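PDB 2W2K: D-mandelate dehydrogenase from Rhodotorula graminis, which probably oxidises D-mandelate reversibly to its 2-oxo acid with a nicotinamide cofactor, as a member of the D-isomer specific 2-hydroxyacid dehydrogenase family. Local coordinates for residues A13-F23 / F313-I324. Numbering follows the deposited sequence.
Sequences ARHLDDLWSDF and FHEFERLTMTNI
The C-terminal helix 310-330 returns to the N-terminal, flavodoxin-like domain of this D-2-hydroxyacid dehydrogenase, and its E317 carboxylate binds the loop 13-16 that leads into helix 17-26. Three consecutive backbone amides converge on that carboxylate. R14 N reaches E317 OE2 at 2.8 Å, almost straight (176°) and on the syn side, while OE1 takes two donors, H15 N (3.0 Å), also syn, and L16 N (2.9 Å), nearly along the C-O axis. The extended E317 chain (chi2 -167°) carries the carboxylate out to this turn, and a weak bond from H15 ND1 to OE2 adds to its grip. A glutamine here would probably leave at least one amide without an acceptor, and two if its NH2 took the place of OE1, with N-H facing N-H.

H15 lies across H314: its CB sits over the imidazole face, 3.9 Å from the H314 ring centroid, a CH-pi contact, while farther round the same side of the H15 ring, CE1 comes 3.5 Å from F313 CB. L16 CD1 drops onto the helix backbone, 3.6 Å from H314 O. Further along, M321 SD approaches the W20 ring at its edge, 3.9 Å from CE3, and the F23 ring obliquely, making two Met-aromatic contacts; F23 puts CE1 3.6 Å from M321 O, its edge facing that carbonyl.

The helix segments run nearly parallel (21°). Beneath them lies the five-stranded parallel sheet: F23, M321 and I324 touch I56 of strand 54-57, and W20 and F23 reach V29 of strand 28-31.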
ATOM      1  N   ALA B  13     -17.868 -25.474   8.922  1.00 11.43           N
ATOM      2  CA  ALA B  13     -17.580 -24.055   9.228  1.00  9.75           C
ATOM      3  C   ALA B  13     -16.322 -23.864  10.099  1.00 12.91           C
ATOM      4  O   ALA B  13     -15.999 -24.724  10.912  1.00 12.81           O
ATOM      5  CB  ALA B  13     -18.831 -23.370   9.889  1.00 12.21           C
ATOM      6  N   ARG B  14     -15.609 -22.752   9.901  1.00 10.05           N
ATOM      7  CA  ARG B  14     -14.403 -22.425  10.695  1.00 13.95           C
ATOM      8  C   ARG B  14     -14.510 -21.140  11.538  1.00 13.95           C
ATOM      9  O   ARG B  14     -13.668 -20.904  12.413  1.00 13.97           O
ATOM     10  CB  ARG B  14     -13.166 -22.299   9.778  1.00 15.76           C
ATOM     11  CG  ARG B  14     -12.710 -23.584   9.105  1.00 19.54           C
ATOM     12  CD  ARG B  14     -11.758 -23.285   7.922  1.00 22.10           C
ATOM     13  NE  ARG B  14     -11.494 -24.478   7.107  1.00 28.33           N
ATOM     14  CZ  ARG B  14     -11.307 -24.471   5.789  1.00 33.50           C
ATOM     15  NH1 ARG B  14     -11.353 -23.334   5.101  1.00 41.75           N
ATOM     16  NH2 ARG B  14     -11.089 -25.609   5.150  1.00 39.79           N
ATOM     17  N   HIS B  15     -15.505 -20.299  11.265  1.00  8.97           N
ATOM     18  CA  HIS B  15     -15.543 -18.943  11.838  1.00  9.58           C
ATOM     19  C   HIS B  15     -16.793 -18.681  12.679  1.00 13.48           C
ATOM     20  O   HIS B  15     -16.690 -18.166  13.804  1.00 16.23           O
ATOM     21  CB  HIS B  15     -15.346 -17.868  10.740  1.00  9.85           C
ATOM     22  CG  HIS B  15     -14.056 -18.028   9.981  1.00 12.23           C
ATOM     23  ND1 HIS B  15     -13.985 -18.620   8.735  1.00 14.04           N
ATOM     24  CD2 HIS B  15     -12.782 -17.722  10.321  1.00 13.73           C
ATOM     25  CE1 HIS B  15     -12.725 -18.664   8.338  1.00  8.51           C
ATOM     26  NE2 HIS B  15     -11.977 -18.111   9.277  1.00 14.57           N
ATOM     27  N   LEU B  16     -17.962 -19.047  12.152  1.00 10.89           N
ATOM     28  CA  LEU B  16     -19.245 -18.711  12.777  1.00 11.45           C
ATOM     29  C   LEU B  16     -19.840 -19.919  13.508  1.00 14.48           C
ATOM     30  O   LEU B  16     -20.809 -20.524  13.040  1.00 10.59           O
ATOM     31  CB  LEU B  16     -20.234 -18.183  11.730  1.00 12.10           C
ATOM     32  CG  LEU B  16     -19.840 -16.881  10.998  1.00 12.16           C
ATOM     33  CD1 LEU B  16     -21.013 -16.394  10.144  1.00 13.24           C
ATOM     34  CD2 LEU B  16     -19.401 -15.789  11.964  1.00 12.35           C
ATOM     35  N   ASP B  17     -19.261 -20.255  14.654  1.00 12.93           N
ATOM     36  CA  ASP B  17     -19.624 -21.499  15.365  1.00 15.68           C
ATOM     37  C   ASP B  17     -21.107 -21.544  15.804  1.00 12.37           C
ATOM     38  O   ASP B  17     -21.772 -22.567  15.598  1.00 11.52           O
ATOM     39  CB  ASP B  17     -18.691 -21.739  16.569  1.00 14.94           C
ATOM     40  CG  ASP B  17     -17.212 -21.886  16.163  1.00 27.88           C
ATOM     41  OD1 ASP B  17     -16.890 -22.648  15.221  1.00 25.62           O
ATOM     42  OD2 ASP B  17     -16.359 -21.233  16.799  1.00 35.76           O
ATOM     43  N   ASP B  18     -21.617 -20.451  16.396  1.00 13.41           N
ATOM     44  CA  ASP B  18     -23.060 -20.345  16.787  1.00 12.73           C
ATOM     45  C   ASP B  18     -24.060 -20.481  15.616  1.00 10.20           C
ATOM     46  O   ASP B  18     -25.049 -21.228  15.708  1.00  9.12           O
ATOM     47  CB  ASP B  18     -23.351 -19.026  17.527  1.00 13.00           C
ATOM     48  CG  ASP B  18     -22.663 -18.932  18.906  1.00 20.90           C
ATOM     49  OD1 ASP B  18     -22.318 -19.965  19.511  1.00 21.48           O
ATOM     50  OD2 ASP B  18     -22.491 -17.795  19.392  1.00 31.57           O
ATOM     51  N   LEU B  19     -23.808 -19.772  14.511  1.00  9.26           N
ATOM     52  CA  LEU B  19     -24.662 -19.888  13.326  1.00  9.38           C
ATOM     53  C   LEU B  19     -24.603 -21.297  12.709  1.00  7.89           C
ATOM     54  O   LEU B  19     -25.635 -21.815  12.277  1.00  9.25           O
ATOM     55  CB  LEU B  19     -24.321 -18.824  12.270  1.00  7.65           C
ATOM     56  CG  LEU B  19     -25.404 -18.515  11.211  1.00 12.08           C
ATOM     57  CD1 LEU B  19     -26.685 -17.943  11.854  1.00 15.50           C
ATOM     58  CD2 LEU B  19     -24.851 -17.561  10.117  1.00 12.11           C
ATOM     59  N   TRP B  20     -23.419 -21.921  12.698  1.00  7.76           N
ATOM     60  CA  TRP B  20     -23.275 -23.320  12.218  1.00  9.17           C
ATOM     61  C   TRP B  20     -24.007 -24.361  13.094  1.00  9.08           C
ATOM     62  O   TRP B  20     -24.572 -25.335  12.559  1.00  9.33           O
ATOM     63  CB  TRP B  20     -21.781 -23.690  11.998  1.00 11.77           C
ATOM     64  CG  TRP B  20     -21.449 -25.090  11.368  1.00  9.21           C
ATOM     65  CD1 TRP B  20     -20.658 -26.067  11.921  1.00 13.19           C
ATOM     66  CD2 TRP B  20     -21.850 -25.596  10.072  1.00 10.48           C
ATOM     67  NE1 TRP B  20     -20.563 -27.158  11.060  1.00 13.70           N
ATOM     68  CE2 TRP B  20     -21.282 -26.892   9.925  1.00 14.50           C
ATOM     69  CE3 TRP B  20     -22.634 -25.083   9.023  1.00 10.12           C
ATOM     70  CZ2 TRP B  20     -21.494 -27.686   8.779  1.00  9.52           C
ATOM     71  CZ3 TRP B  20     -22.842 -25.885   7.872  1.00 10.93           C
ATOM     72  CH2 TRP B  20     -22.267 -27.157   7.765  1.00 11.25           C
ATOM     73  N   SER B  21     -23.968 -24.199  14.423  1.00  9.12           N
ATOM     74  CA  SER B  21     -24.742 -25.088  15.313  1.00  9.82           C
ATOM     75  C   SER B  21     -26.250 -24.959  15.069  1.00  9.98           C
ATOM     76  O   SER B  21     -26.959 -25.977  15.016  1.00  9.73           O
ATOM     77  CB  SER B  21     -24.389 -24.841  16.798  1.00  9.14           C
ATOM     78  OG  SER B  21     -23.043 -25.230  17.044  1.00 14.28           O
ATOM     79  N   ASP B  22     -26.730 -23.718  14.903  1.00  8.72           N
ATOM     80  CA  ASP B  22     -28.131 -23.420  14.502  1.00  9.37           C
ATOM     81  C   ASP B  22     -28.523 -24.117  13.186  1.00  9.38           C
ATOM     82  O   ASP B  22     -29.618 -24.722  13.064  1.00  9.65           O
ATOM     83  CB  ASP B  22     -28.349 -21.885  14.416  1.00  8.76           C
ATOM     84  CG  ASP B  22     -29.773 -21.499  14.060  1.00 12.14           C
ATOM     85  OD1 ASP B  22     -30.687 -21.698  14.902  1.00 15.48           O
ATOM     86  OD2 ASP B  22     -29.992 -20.956  12.944  1.00 13.97           O
ATOM     87  N   PHE B  23     -27.620 -24.040  12.213  1.00  7.14           N
ATOM     88  CA  PHE B  23     -27.823 -24.628  10.862  1.00  9.01           C
ATOM     89  C   PHE B  23     -27.989 -26.146  10.978  1.00  8.23           C
ATOM     90  O   PHE B  23     -28.888 -26.720  10.357  1.00  7.19           O
ATOM     91  CB  PHE B  23     -26.642 -24.261   9.921  1.00  6.29           C
ATOM     92  CG  PHE B  23     -26.942 -24.451   8.426  1.00  8.44           C
ATOM     93  CD1 PHE B  23     -27.617 -23.464   7.713  1.00  6.35           C
ATOM     94  CD2 PHE B  23     -26.530 -25.612   7.740  1.00  7.05           C
ATOM     95  CE1 PHE B  23     -27.887 -23.609   6.347  1.00  5.37           C
ATOM     96  CE2 PHE B  23     -26.802 -25.772   6.331  1.00  3.88           C
ATOM     97  CZ  PHE B  23     -27.493 -24.769   5.651  1.00  8.23           C
ATOM     98  N   PHE B 313     -14.083 -14.190   4.935  1.00  8.10           N
ATOM     99  CA  PHE B 313     -14.494 -15.581   5.208  1.00  7.82           C
ATOM    100  C   PHE B 313     -15.699 -15.624   6.168  1.00  8.43           C
ATOM    101  O   PHE B 313     -16.597 -16.474   6.005  1.00  7.62           O
ATOM    102  CB  PHE B 313     -13.314 -16.414   5.782  1.00  7.45           C
ATOM    103  CG  PHE B 313     -12.059 -16.420   4.930  1.00  8.18           C
ATOM    104  CD1 PHE B 313     -12.112 -16.298   3.539  1.00  8.70           C
ATOM    105  CD2 PHE B 313     -10.803 -16.593   5.534  1.00 10.34           C
ATOM    106  CE1 PHE B 313     -10.927 -16.316   2.768  1.00 15.87           C
ATOM    107  CE2 PHE B 313      -9.617 -16.612   4.766  1.00 10.02           C
ATOM    108  CZ  PHE B 313      -9.687 -16.480   3.389  1.00 12.79           C
ATOM    109  N   HIS B 314     -15.731 -14.723   7.161  1.00  8.22           N
ATOM    110  CA  HIS B 314     -16.921 -14.560   8.043  1.00  8.46           C
ATOM    111  C   HIS B 314     -18.180 -14.296   7.190  1.00  8.69           C
ATOM    112  O   HIS B 314     -19.253 -14.899   7.408  1.00  8.40           O
ATOM    113  CB  HIS B 314     -16.730 -13.384   9.021  1.00  9.12           C
ATOM    114  CG  HIS B 314     -15.984 -13.727  10.282  1.00 16.56           C
ATOM    115  ND1 HIS B 314     -14.764 -14.374  10.291  1.00 21.11           N
ATOM    116  CD2 HIS B 314     -16.292 -13.498  11.583  1.00 20.43           C
ATOM    117  CE1 HIS B 314     -14.359 -14.538  11.542  1.00 14.57           C
ATOM    118  NE2 HIS B 314     -15.265 -14.009  12.344  1.00 25.42           N
ATOM    119  N   GLU B 315     -18.058 -13.381   6.223  1.00  7.78           N
ATOM    120  CA  GLU B 315     -19.199 -13.052   5.367  1.00  9.63           C
ATOM    121  C   GLU B 315     -19.589 -14.183   4.373  1.00  7.34           C
ATOM    122  O   GLU B 315     -20.796 -14.364   4.101  1.00  6.63           O
ATOM    123  CB  GLU B 315     -19.030 -11.657   4.718  1.00 10.49           C
ATOM    124  CG  GLU B 315     -20.259 -11.133   3.960  1.00 13.51           C
ATOM    125  CD  GLU B 315     -21.405 -10.576   4.851  1.00 14.93           C
ATOM    126  OE1 GLU B 315     -21.368 -10.678   6.112  1.00 14.97           O
ATOM    127  OE2 GLU B 315     -22.363 -10.037   4.240  1.00 14.38           O
ATOM    128  N   PHE B 316     -18.609 -14.944   3.851  1.00  4.66           N
ATOM    129  CA  PHE B 316     -18.905 -16.171   3.047  1.00  5.26           C
ATOM    130  C   PHE B 316     -19.786 -17.156   3.864  1.00  9.28           C
ATOM    131  O   PHE B 316     -20.802 -17.661   3.366  1.00  8.25           O
ATOM    132  CB  PHE B 316     -17.626 -16.943   2.574  1.00  5.44           C
ATOM    133  CG  PHE B 316     -16.824 -16.267   1.477  1.00  6.03           C
ATOM    134  CD1 PHE B 316     -17.355 -15.234   0.681  1.00  8.44           C
ATOM    135  CD2 PHE B 316     -15.517 -16.693   1.225  1.00  8.56           C
ATOM    136  CE1 PHE B 316     -16.550 -14.618  -0.345  1.00  7.41           C
ATOM    137  CE2 PHE B 316     -14.727 -16.103   0.217  1.00  9.44           C
ATOM    138  CZ  PHE B 316     -15.261 -15.065  -0.574  1.00 11.55           C
ATOM    139  N   GLU B 317     -19.374 -17.457   5.104  1.00  8.05           N
ATOM    140  CA  GLU B 317     -20.154 -18.349   5.993  1.00  6.71           C
ATOM    141  C   GLU B 317     -21.546 -17.787   6.315  1.00  8.84           C
ATOM    142  O   GLU B 317     -22.537 -18.531   6.240  1.00  5.76           O
ATOM    143  CB  GLU B 317     -19.351 -18.668   7.283  1.00  5.37           C
ATOM    144  CG  GLU B 317     -18.096 -19.522   6.973  1.00  5.22           C
ATOM    145  CD  GLU B 317     -17.403 -20.144   8.199  1.00 11.27           C
ATOM    146  OE1 GLU B 317     -17.832 -19.901   9.355  1.00 10.58           O
ATOM    147  OE2 GLU B 317     -16.404 -20.883   7.972  1.00 10.17           O
ATOM    148  N   ARG B 318     -21.641 -16.488   6.650  1.00  8.02           N
ATOM    149  CA  ARG B 318     -22.969 -15.867   6.929  1.00  7.55           C
ATOM    150  C   ARG B 318     -23.912 -15.896   5.708  1.00  7.91           C
ATOM    151  O   ARG B 318     -25.084 -16.266   5.842  1.00  8.74           O
ATOM    152  CB  ARG B 318     -22.839 -14.411   7.450  1.00  8.25           C
ATOM    153  CG  ARG B 318     -24.212 -13.798   7.944  1.00  8.17           C
ATOM    154  CD  ARG B 318     -24.086 -12.282   8.249  1.00 11.23           C
ATOM    155  NE  ARG B 318     -24.038 -11.471   7.024  1.00 14.57           N
ATOM    156  CZ  ARG B 318     -25.108 -11.066   6.329  1.00 18.64           C
ATOM    157  NH1 ARG B 318     -26.348 -11.392   6.710  1.00 14.44           N
ATOM    158  NH2 ARG B 318     -24.944 -10.327   5.241  1.00 17.35           N
ATOM    159  N   LEU B 319     -23.414 -15.515   4.521  1.00  5.89           N
ATOM    160  CA  LEU B 319     -24.266 -15.469   3.311  1.00  7.79           C
ATOM    161  C   LEU B 319     -24.752 -16.868   2.874  1.00  7.19           C
ATOM    162  O   LEU B 319     -25.948 -17.057   2.596  1.00  7.51           O
ATOM    163  CB  LEU B 319     -23.550 -14.728   2.148  1.00  8.09           C
ATOM    164  CG  LEU B 319     -23.481 -13.184   2.257  1.00  7.81           C
ATOM    165  CD1 LEU B 319     -22.553 -12.649   1.147  1.00  9.31           C
ATOM    166  CD2 LEU B 319     -24.879 -12.555   2.161  1.00 11.43           C
ATOM    167  N   THR B 320     -23.844 -17.839   2.820  1.00  7.34           N
ATOM    168  CA  THR B 320     -24.236 -19.217   2.405  1.00  6.73           C
ATOM    169  C   THR B 320     -25.323 -19.813   3.317  1.00  7.46           C
ATOM    170  O   THR B 320     -26.342 -20.327   2.820  1.00  7.72           O
ATOM    171  CB  THR B 320     -23.028 -20.186   2.269  1.00  6.13           C
ATOM    172  OG1 THR B 320     -22.262 -20.217   3.494  1.00  7.10           O
ATOM    173  CG2 THR B 320     -22.110 -19.774   1.055  1.00  8.93           C
ATOM    174  N   MET B 321     -25.111 -19.743   4.640  1.00  6.52           N
ATOM    175  CA  MET B 321     -26.075 -20.305   5.616  1.00  5.14           C
ATOM    176  C   MET B 321     -27.419 -19.562   5.589  1.00  8.48           C
ATOM    177  O   MET B 321     -28.483 -20.199   5.544  1.00  5.67           O
ATOM    178  CB  MET B 321     -25.490 -20.308   7.039  1.00  7.12           C
ATOM    179  CG  MET B 321     -24.309 -21.283   7.263  1.00  8.60           C
ATOM    180  SD  MET B 321     -23.829 -21.422   9.020  1.00 10.97           S
ATOM    181  CE  MET B 321     -22.196 -20.692   9.029  1.00 16.96           C
ATOM    182  N   THR B 322     -27.370 -18.218   5.605  1.00  6.67           N
ATOM    183  CA  THR B 322     -28.574 -17.373   5.579  1.00  7.51           C
ATOM    184  C   THR B 322     -29.401 -17.517   4.298  1.00  7.48           C
ATOM    185  O   THR B 322     -30.637 -17.571   4.354  1.00  8.74           O
ATOM    186  CB  THR B 322     -28.222 -15.849   5.865  1.00  9.09           C
ATOM    187  OG1 THR B 322     -27.549 -15.738   7.137  1.00  8.45           O
ATOM    188  CG2 THR B 322     -29.476 -14.975   5.874  1.00 13.20           C
ATOM    189  N   ASN B 323     -28.726 -17.582   3.145  1.00  7.37           N
ATOM    190  CA  ASN B 323     -29.406 -17.829   1.867  1.00  7.61           C
ATOM    191  C   ASN B 323     -30.284 -19.098   1.892  1.00 10.12           C
ATOM    192  O   ASN B 323     -31.483 -19.069   1.510  1.00  6.34           O
ATOM    193  CB  ASN B 323     -28.391 -17.892   0.717  1.00  7.19           C
ATOM    194  CG  ASN B 323     -28.072 -16.505   0.096  1.00  8.58           C
ATOM    195  OD1 ASN B 323     -26.900 -16.194  -0.215  1.00 12.75           O
ATOM    196  ND2 ASN B 323     -29.091 -15.699  -0.099  1.00  8.25           N
ATOM    197  N   ILE B 324     -29.707 -20.205   2.348  1.00  5.83           N
ATOM    198  CA  ILE B 324     -30.432 -21.503   2.373  1.00  7.43           C
ATOM    199  C   ILE B 324     -31.599 -21.503   3.405  1.00  7.61           C
ATOM    200  O   ILE B 324     -32.710 -22.014   3.126  1.00  7.40           O
ATOM    201  CB  ILE B 324     -29.432 -22.689   2.559  1.00  5.78           C
ATOM    202  CG1 ILE B 324     -28.527 -22.839   1.309  1.00  6.54           C
ATOM    203  CG2 ILE B 324     -30.166 -24.011   2.836  1.00  9.69           C
ATOM    204  CD1 ILE B 324     -27.295 -23.738   1.542  1.00  6.54           C
TER